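Increased recombination centers protein 6 (PDB 3UC9) acts as an accessory factor of clathrin coats, is related to small G proteins, and is involved in gross chromosomal rearrangements and telomere healing. Local coordinates at residues Q24-D35 with N101-T110; A128-V139 with F159-W168. One frame throughout, in Å; residues are numbered along the deposited sequence.

Contact 1: residues Q24-D35 with N101-T110; sequences QYPQNKILVLSD and NVMAGIILIT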
# COMPACT_ATOMS: atom_id res chain seq x y z
N GLN A 24 -18.19 11.74 3.65
CA GLN A 24 -17.06 10.82 3.69
C GLN A 24 -17.61 9.40 3.66
O GLN A 24 -18.26 8.96 4.61
CB GLN A 24 -16.19 11.03 4.94
CG GLN A 24 -15.07 9.98 5.11
CD GLN A 24 -14.08 9.99 3.95
OE1 GLN A 24 -13.45 11.01 3.67
NE2 GLN A 24 -13.95 8.86 3.26
N TYR A 25 -17.35 8.71 2.56
CA TYR A 25 -17.83 7.34 2.36
C TYR A 25 -16.98 6.43 3.25
O TYR A 25 -15.86 6.79 3.63
CB TYR A 25 -17.67 6.90 0.90
CG TYR A 25 -18.65 7.48 -0.11
CD1 TYR A 25 -19.39 6.64 -0.93
CD2 TYR A 25 -18.80 8.86 -0.28
CE1 TYR A 25 -20.28 7.14 -1.87
CE2 TYR A 25 -19.70 9.38 -1.22
CZ TYR A 25 -20.43 8.51 -2.02
OH TYR A 25 -21.30 8.99 -2.96
N PRO A 26 -17.51 5.24 3.57
CA PRO A 26 -16.68 4.28 4.29
C PRO A 26 -15.36 4.07 3.55
O PRO A 26 -15.37 3.78 2.35
CB PRO A 26 -17.53 3.01 4.31
CG PRO A 26 -18.94 3.51 4.17
CD PRO A 26 -18.84 4.69 3.26
N GLN A 27 -14.25 4.26 4.25
CA GLN A 27 -12.94 4.24 3.61
C GLN A 27 -12.30 2.87 3.84
O GLN A 27 -11.42 2.70 4.68
CB GLN A 27 -12.07 5.36 4.18
CG GLN A 27 -10.82 5.62 3.36
CD GLN A 27 -9.97 6.72 3.94
OE1 GLN A 27 -9.36 6.55 5.00
NE2 GLN A 27 -9.93 7.86 3.26
N ASN A 28 -12.76 1.88 3.07
CA ASN A 28 -12.40 0.49 3.30
C ASN A 28 -11.85 -0.23 2.07
O ASN A 28 -11.95 -1.46 1.98
CB ASN A 28 -13.58 -0.29 3.88
CG ASN A 28 -14.68 -0.53 2.88
OD1 ASN A 28 -14.88 0.25 1.95
ND2 ASN A 28 -15.42 -1.64 3.08
N LYS A 29 -11.25 0.52 1.16
CA LYS A 29 -10.63 -0.08 -0.01
C LYS A 29 -9.11 -0.13 0.19
O LYS A 29 -8.50 0.81 0.71
CB LYS A 29 -10.98 0.68 -1.29
CG LYS A 29 -12.42 1.14 -1.43
CD LYS A 29 -13.45 0.05 -1.19
CE LYS A 29 -14.87 0.58 -1.30
NZ LYS A 29 -15.89 -0.33 -0.69
N ILE A 30 -8.52 -1.25 -0.20
CA ILE A 30 -7.07 -1.35 -0.29
C ILE A 30 -6.71 -1.68 -1.73
O ILE A 30 -7.17 -2.68 -2.28
CB ILE A 30 -6.49 -2.39 0.68
CG1 ILE A 30 -6.68 -1.93 2.13
CG2 ILE A 30 -4.98 -2.61 0.39
CD1 ILE A 30 -6.11 -2.90 3.16
N LEU A 31 -5.93 -0.81 -2.36
CA LEU A 31 -5.47 -1.01 -3.73
C LEU A 31 -4.07 -1.60 -3.70
O LEU A 31 -3.18 -1.08 -3.04
CB LEU A 31 -5.49 0.31 -4.51
CG LEU A 31 -5.12 0.39 -5.99
CD1 LEU A 31 -5.24 -0.92 -6.72
CD2 LEU A 31 -6.03 1.43 -6.65
N VAL A 32 -3.88 -2.71 -4.42
CA VAL A 32 -2.56 -3.30 -4.61
C VAL A 32 -2.23 -3.20 -6.10
O VAL A 32 -2.94 -3.75 -6.94
CB VAL A 32 -2.49 -4.75 -4.12
CG1 VAL A 32 -1.05 -5.26 -4.24
CG2 VAL A 32 -3.00 -4.86 -2.67
N LEU A 33 -1.17 -2.46 -6.40
CA LEU A 33 -0.77 -2.12 -7.76
C LEU A 33 0.65 -2.61 -8.02
O LEU A 33 1.50 -2.60 -7.11
CB LEU A 33 -0.81 -0.60 -7.92
CG LEU A 33 -0.34 0.03 -9.23
CD1 LEU A 33 -1.35 -0.25 -10.34
CD2 LEU A 33 -0.07 1.54 -9.09
N SER A 34 0.92 -3.06 -9.25
CA SER A 34 2.29 -3.28 -9.71
C SER A 34 2.42 -2.85 -11.15
O SER A 34 1.44 -2.83 -11.89
CB SER A 34 2.68 -4.75 -9.58
OG SER A 34 1.94 -5.58 -10.47
N ASP A 35 3.64 -2.48 -11.56
CA ASP A 35 3.92 -2.41 -12.99
C ASP A 35 3.99 -3.84 -13.54
O ASP A 35 4.26 -4.81 -12.79
CB ASP A 35 5.16 -1.57 -13.34
CG ASP A 35 6.38 -1.89 -12.49
OD1 ASP A 35 6.26 -1.95 -11.25
OD2 ASP A 35 7.48 -2.03 -13.06
N ASN A 101 -10.89 8.97 -2.25
CA ASN A 101 -11.42 9.22 -0.91
C ASN A 101 -11.88 7.96 -0.14
O ASN A 101 -12.02 8.00 1.09
CB ASN A 101 -12.50 10.31 -0.94
CG ASN A 101 -11.91 11.71 -1.16
OD1 ASN A 101 -12.55 12.59 -1.76
ND2 ASN A 101 -10.69 11.93 -0.69
N VAL A 102 -12.07 6.84 -0.84
CA VAL A 102 -12.43 5.59 -0.16
C VAL A 102 -11.24 4.65 0.05
O VAL A 102 -11.40 3.57 0.63
CB VAL A 102 -13.58 4.84 -0.85
CG1 VAL A 102 -14.85 5.69 -0.79
CG2 VAL A 102 -13.23 4.45 -2.28
N MET A 103 -10.03 5.09 -0.32
CA MET A 103 -8.83 4.28 -0.12
C MET A 103 -8.32 4.32 1.33
O MET A 103 -7.85 5.35 1.82
CB MET A 103 -7.70 4.75 -1.06
CG MET A 103 -8.08 4.76 -2.53
SD MET A 103 -8.80 3.20 -3.11
CE MET A 103 -7.57 2.11 -2.59
N ALA A 104 -8.43 3.19 2.02
CA ALA A 104 -7.78 3.00 3.31
C ALA A 104 -6.26 2.97 3.10
O ALA A 104 -5.50 3.53 3.90
CB ALA A 104 -8.25 1.71 3.97
N GLY A 105 -5.83 2.31 2.04
CA GLY A 105 -4.41 2.25 1.73
C GLY A 105 -4.12 1.89 0.29
O GLY A 105 -4.98 1.36 -0.42
N ILE A 106 -2.88 2.17 -0.12
CA ILE A 106 -2.38 1.86 -1.44
C ILE A 106 -1.06 1.16 -1.25
O ILE A 106 -0.24 1.66 -0.49
CB ILE A 106 -2.11 3.12 -2.27
CG1 ILE A 106 -3.36 4.02 -2.34
CG2 ILE A 106 -1.70 2.73 -3.69
CD1 ILE A 106 -4.48 3.43 -3.08
N ILE A 107 -0.87 0.02 -1.90
CA ILE A 107 0.38 -0.74 -1.82
C ILE A 107 0.89 -0.90 -3.24
O ILE A 107 0.20 -1.44 -4.10
CB ILE A 107 0.19 -2.15 -1.16
CG1 ILE A 107 -0.41 -2.01 0.24
CG2 ILE A 107 1.53 -2.88 -1.07
CD1 ILE A 107 -0.79 -3.36 0.91
N LEU A 108 2.10 -0.40 -3.49
CA LEU A 108 2.74 -0.51 -4.78
C LEU A 108 3.86 -1.54 -4.69
O LEU A 108 4.72 -1.45 -3.80
CB LEU A 108 3.27 0.85 -5.23
CG LEU A 108 4.13 0.86 -6.49
CD1 LEU A 108 3.32 0.43 -7.70
CD2 LEU A 108 4.76 2.23 -6.70
N ILE A 109 3.83 -2.52 -5.59
CA ILE A 109 4.84 -3.56 -5.67
C ILE A 109 5.69 -3.27 -6.91
O ILE A 109 5.19 -3.33 -8.02
CB ILE A 109 4.20 -4.96 -5.83
CG1 ILE A 109 3.16 -5.24 -4.73
CG2 ILE A 109 5.28 -6.03 -5.83
CD1 ILE A 109 3.72 -5.24 -3.36
N THR A 110 6.97 -2.95 -6.72
CA THR A 110 7.81 -2.56 -7.84
C THR A 110 9.30 -2.71 -7.56
O THR A 110 9.71 -3.08 -6.46
CB THR A 110 7.53 -1.09 -8.28
OG1 THR A 110 8.12 -0.84 -9.57
CG2 THR A 110 8.07 -0.11 -7.27

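Contact 2: residues A128-V139 with F159-W168; sequences AHRNTFVVLVNV and FTNVIEFVNW. Unlike the reference sequence in segment 128-139: V137 (reference Ala).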
# COMPACT_ATOMS: atom_id res chain seq x y z
N ALA A 128 -3.98 12.52 -2.62
CA ALA A 128 -4.51 11.44 -1.77
C ALA A 128 -5.34 12.00 -0.62
O ALA A 128 -5.11 13.13 -0.15
CB ALA A 128 -3.38 10.56 -1.20
N HIS A 129 -6.32 11.22 -0.18
CA HIS A 129 -6.97 11.49 1.09
C HIS A 129 -5.89 11.44 2.17
O HIS A 129 -4.96 10.63 2.11
CB HIS A 129 -8.07 10.46 1.36
CG HIS A 129 -8.94 10.79 2.53
ND1 HIS A 129 -8.53 10.62 3.84
CD2 HIS A 129 -10.20 11.28 2.60
CE1 HIS A 129 -9.50 10.99 4.66
NE2 HIS A 129 -10.53 11.39 3.93
N ARG A 130 -6.04 12.32 3.15
CA ARG A 130 -5.04 12.53 4.19
C ARG A 130 -4.84 11.34 5.15
O ARG A 130 -3.84 11.29 5.84
CB ARG A 130 -5.38 13.82 4.98
CG ARG A 130 -5.26 15.13 4.17
CD ARG A 130 -3.82 15.68 4.09
NE ARG A 130 -2.91 14.70 3.49
CZ ARG A 130 -2.70 14.53 2.19
NH1 ARG A 130 -3.31 15.30 1.28
NH2 ARG A 130 -1.87 13.58 1.78
N ASN A 131 -5.78 10.40 5.18
CA ASN A 131 -5.69 9.20 6.05
C ASN A 131 -5.15 7.92 5.38
O ASN A 131 -4.77 6.95 6.06
CB ASN A 131 -7.08 8.90 6.64
CG ASN A 131 -7.06 7.81 7.72
OD1 ASN A 131 -6.32 7.93 8.71
ND2 ASN A 131 -7.90 6.77 7.56
N THR A 132 -5.12 7.91 4.05
CA THR A 132 -4.70 6.74 3.28
C THR A 132 -3.26 6.35 3.57
O THR A 132 -2.35 7.16 3.42
CB THR A 132 -4.87 7.00 1.76
OG1 THR A 132 -6.23 7.40 1.47
CG2 THR A 132 -4.56 5.78 0.94
N PHE A 133 -3.03 5.11 3.99
CA PHE A 133 -1.64 4.65 4.10
C PHE A 133 -1.06 4.35 2.71
O PHE A 133 -1.79 3.95 1.78
CB PHE A 133 -1.48 3.48 5.09
CG PHE A 133 -2.02 2.14 4.62
CD1 PHE A 133 -1.32 1.37 3.70
CD2 PHE A 133 -3.18 1.61 5.17
CE1 PHE A 133 -1.79 0.12 3.30
CE2 PHE A 133 -3.66 0.36 4.77
CZ PHE A 133 -2.97 -0.38 3.84
N VAL A 134 0.24 4.56 2.55
CA VAL A 134 0.92 4.27 1.28
C VAL A 134 2.19 3.49 1.56
O VAL A 134 3.10 3.99 2.22
CB VAL A 134 1.30 5.54 0.52
CG1 VAL A 134 1.98 5.16 -0.79
CG2 VAL A 134 0.05 6.40 0.25
N VAL A 135 2.22 2.25 1.08
CA VAL A 135 3.38 1.38 1.25
C VAL A 135 3.96 1.09 -0.11
O VAL A 135 3.26 0.63 -1.01
CB VAL A 135 3.00 0.06 1.93
CG1 VAL A 135 4.24 -0.87 2.02
CG2 VAL A 135 2.39 0.33 3.32
N LEU A 136 5.26 1.36 -0.26
CA LEU A 136 5.99 1.09 -1.47
C LEU A 136 6.87 -0.11 -1.20
O LEU A 136 7.81 -0.04 -0.39
CB LEU A 136 6.83 2.29 -1.88
CG LEU A 136 6.01 3.57 -2.13
CD1 LEU A 136 5.81 4.38 -0.85
CD2 LEU A 136 6.68 4.41 -3.18
N VAL A 137 6.54 -1.21 -1.85
CA VAL A 137 7.19 -2.49 -1.62
C VAL A 137 8.23 -2.71 -2.70
O VAL A 137 7.89 -2.85 -3.87
CB VAL A 137 6.17 -3.64 -1.61
CG1 VAL A 137 6.89 -4.97 -1.42
CG2 VAL A 137 5.11 -3.42 -0.54
N ASN A 138 9.49 -2.70 -2.32
CA ASN A 138 10.57 -2.97 -3.24
C ASN A 138 10.91 -4.45 -3.34
O ASN A 138 11.21 -5.10 -2.33
CB ASN A 138 11.83 -2.23 -2.83
CG ASN A 138 13.01 -2.60 -3.71
OD1 ASN A 138 12.97 -2.38 -4.93
ND2 ASN A 138 14.04 -3.20 -3.12
N VAL A 139 10.93 -4.96 -4.57
CA VAL A 139 11.26 -6.36 -4.83
C VAL A 139 12.67 -6.53 -5.42
O VAL A 139 13.12 -7.67 -5.58
CB VAL A 139 10.23 -7.02 -5.78
CG1 VAL A 139 8.84 -6.96 -5.17
CG2 VAL A 139 10.27 -6.39 -7.17
N PHE A 159 3.87 13.83 5.39
CA PHE A 159 2.43 14.06 5.28
C PHE A 159 1.69 13.51 6.50
O PHE A 159 2.25 12.77 7.32
CB PHE A 159 1.88 13.41 4.00
CG PHE A 159 2.26 14.13 2.73
CD1 PHE A 159 1.44 15.11 2.19
CD2 PHE A 159 3.43 13.81 2.06
CE1 PHE A 159 1.77 15.76 1.02
CE2 PHE A 159 3.78 14.46 0.89
CZ PHE A 159 2.95 15.44 0.37
N THR A 160 0.41 13.86 6.62
CA THR A 160 -0.45 13.22 7.62
C THR A 160 -0.40 11.69 7.46
O THR A 160 -0.45 10.94 8.44
CB THR A 160 -1.92 13.69 7.48
OG1 THR A 160 -2.32 13.54 6.11
CG2 THR A 160 -2.10 15.14 7.91
N ASN A 161 -0.33 11.24 6.21
CA ASN A 161 -0.39 9.81 5.87
C ASN A 161 0.78 9.01 6.40
O ASN A 161 1.90 9.52 6.49
CB ASN A 161 -0.38 9.65 4.35
CG ASN A 161 -1.38 10.53 3.66
OD1 ASN A 161 -1.21 11.75 3.58
ND2 ASN A 161 -2.41 9.92 3.13
N VAL A 162 0.52 7.75 6.74
CA VAL A 162 1.58 6.78 6.97
C VAL A 162 2.14 6.42 5.60
O VAL A 162 1.40 5.94 4.73
CB VAL A 162 1.06 5.53 7.69
CG1 VAL A 162 2.16 4.44 7.76
CG2 VAL A 162 0.55 5.90 9.09
N ILE A 163 3.42 6.69 5.40
CA ILE A 163 4.10 6.36 4.14
C ILE A 163 5.32 5.55 4.52
O ILE A 163 6.09 5.99 5.36
CB ILE A 163 4.56 7.61 3.38
CG1 ILE A 163 3.38 8.52 3.05
CG2 ILE A 163 5.32 7.20 2.10
CD1 ILE A 163 3.78 9.79 2.36
N GLU A 164 5.48 4.38 3.92
CA GLU A 164 6.65 3.59 4.22
C GLU A 164 7.15 2.76 3.04
O GLU A 164 6.38 2.10 2.36
CB GLU A 164 6.39 2.68 5.41
CG GLU A 164 7.65 2.26 6.13
CD GLU A 164 7.42 1.89 7.59
OE1 GLU A 164 6.75 2.65 8.31
OE2 GLU A 164 7.92 0.82 8.00
N PHE A 165 8.47 2.80 2.85
CA PHE A 165 9.16 1.93 1.91
C PHE A 165 9.57 0.65 2.65
O PHE A 165 10.09 0.72 3.76
CB PHE A 165 10.41 2.62 1.35
CG PHE A 165 10.10 3.78 0.44
CD1 PHE A 165 10.14 3.62 -0.94
CD2 PHE A 165 9.73 5.02 0.95
CE1 PHE A 165 9.84 4.68 -1.79
CE2 PHE A 165 9.43 6.08 0.11
CZ PHE A 165 9.50 5.91 -1.26
N VAL A 166 9.32 -0.50 2.03
CA VAL A 166 9.61 -1.81 2.65
C VAL A 166 10.24 -2.76 1.61
O VAL A 166 9.78 -2.83 0.48
CB VAL A 166 8.31 -2.45 3.21
CG1 VAL A 166 8.60 -3.83 3.82
CG2 VAL A 166 7.68 -1.56 4.28
N ASN A 167 11.30 -3.46 2.00
CA ASN A 167 11.87 -4.51 1.16
C ASN A 167 11.09 -5.81 1.34
O ASN A 167 10.74 -6.18 2.46
CB ASN A 167 13.33 -4.77 1.53
CG ASN A 167 14.31 -3.91 0.77
OD1 ASN A 167 13.98 -3.34 -0.27
ND2 ASN A 167 15.55 -3.83 1.27
N TRP A 168 10.82 -6.51 0.23
CA TRP A 168 10.22 -7.84 0.27
C TRP A 168 10.90 -8.80 -0.71
O TRP A 168 10.91 -8.57 -1.92
CB TRP A 168 8.72 -7.76 -0.01
CG TRP A 168 8.03 -9.09 0.04
CD1 TRP A 168 8.03 -9.99 1.08
CD2 TRP A 168 7.23 -9.67 -0.99
NE1 TRP A 168 7.27 -11.09 0.75
CE2 TRP A 168 6.78 -10.92 -0.52
CE3 TRP A 168 6.86 -9.25 -2.28
CZ2 TRP A 168 5.96 -11.76 -1.28
CZ3 TRP A 168 6.05 -10.09 -3.04
CH2 TRP A 168 5.61 -11.33 -2.54
O HOH W 1 -2.31 6.78 7.18

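Contact 1: residues Q24-D35 with N101-T110
Q27 and N101 meet just ahead of two parallel strands of a Rossmann-like sheet, and the Q27 side chain can be traced atom by atom. Its CG lies anti to the backbone N (chi1 -167°), so the chain, extended beyond CG, runs past V102 and M103 to N101. CB passes the carbonyl of V102; Q27 CG then comes 3.4 Å from M103 O, and CD lies over the same oxygen. At the tip, Q27 NE2 gives an N-H to N101 O at 3.0 Å, while OE1 is taken by N131. Q24 NE2 donates to N101 O as well, also at 3.0 Å, from the opposite face of the carbonyl plane; a second bond, to Y25 O, fixes that amide.

Next comes a beta bulge: K29 pairs with M103 but I30 with G105. K29 O receives A104 N at 2.7 Å and, weakly, G105 N. K29 CG lies 3.5 Å from V102 CG2, whereas its ammonium turns away to D75 and N28 OD1. Beyond the bulge the regular ladder runs from L31 N to G105 O as far as I109 N to L33 O. M103 folds back through two successive bends (chi2 -51°, chi3 -53°), bringing M103 CE tightly against L31 CB at 3.4 Å. Farther along, L33 CD2 lies beside L108 CD1 at 3.8 Å, the two leucines pointing the same way. The pairing ends polar, T110 OG1 donating to D35 OD1 at 2.7 Å on the syn side, out of the carboxylate plane.

The chemistry is therefore divided by position: amides grip a loop carbonyl at one end, a hydroxyl meets a carboxylate at the other, and between them backbone bonds and aliphatic contacts hold two buried strands in register past the bulge.

Contact 2: residues A128-V139 with F159-W168
H129 O, at the start of a type I turn, accepts from N161 ND2 at 2.8 Å, close to the plane of that amide. R130 O takes the hydroxyl of T160, whose OG1 in turn receives R130 NE at 2.9 Å. The arginine chain, bent twice, brings R130 NH2 to N161 OD1 at 2.7 Å; both partners sit at the guanidinium edge, and F159 CD1 lies over one face. N131 O is bridged by a water to V162 N. T132 O, at the far end of the turn, accepts the second bond of N161 ND2, also at 2.8 Å and in the amide plane. A leucine in place of N161 would probably leave the turn carbonyls H129 O and T132 O without these donors and R130 NH2 without its acceptor across the contact.

From V134 the strands pair in parallel, starting with V134 N to V162 O. With CG of L136 beside the backbone N (chi1 -60°), L136 CD1 sits 4.0 Å from the F165 ring centroid, a CH-pi contact over the face. V137 CG1 then packs on W168 CB at 3.6 Å, and N138 ND2 reaches N167 OD1 at 2.9 Å, nearly straight.

Strand 133-138, helix 145-155 and strand 163-167 form a beta-alpha-beta unit; the helix packs on I163 and F165, helix 121-127 lies against V134 and F159, and strand 103-110 flanks V135 and V137.

In the fold
Contacts 1 and 2 are successive pairings in one sheet, their centres 10 Å apart, with strand 103-110 of the first lying next to strand 133-138 of the second. The seam between them includes two probable hydrogen bonds: T132 OG1 to M103 O at 2.6 Å and V137 N to L108 O at 2.7 Å. At the loop end Q24 and Q27 pack against H129, so the two loop regions touch. Together with 71-81, strands 29-35, 103-110, 133-138 and 163-167 form the parallel part of the sheet, while 59-66 runs antiparallel at its edge; the strand order, 2-3-1-4-5-6, is that of small G proteins, an example of local strand pairings adding up to a family fold.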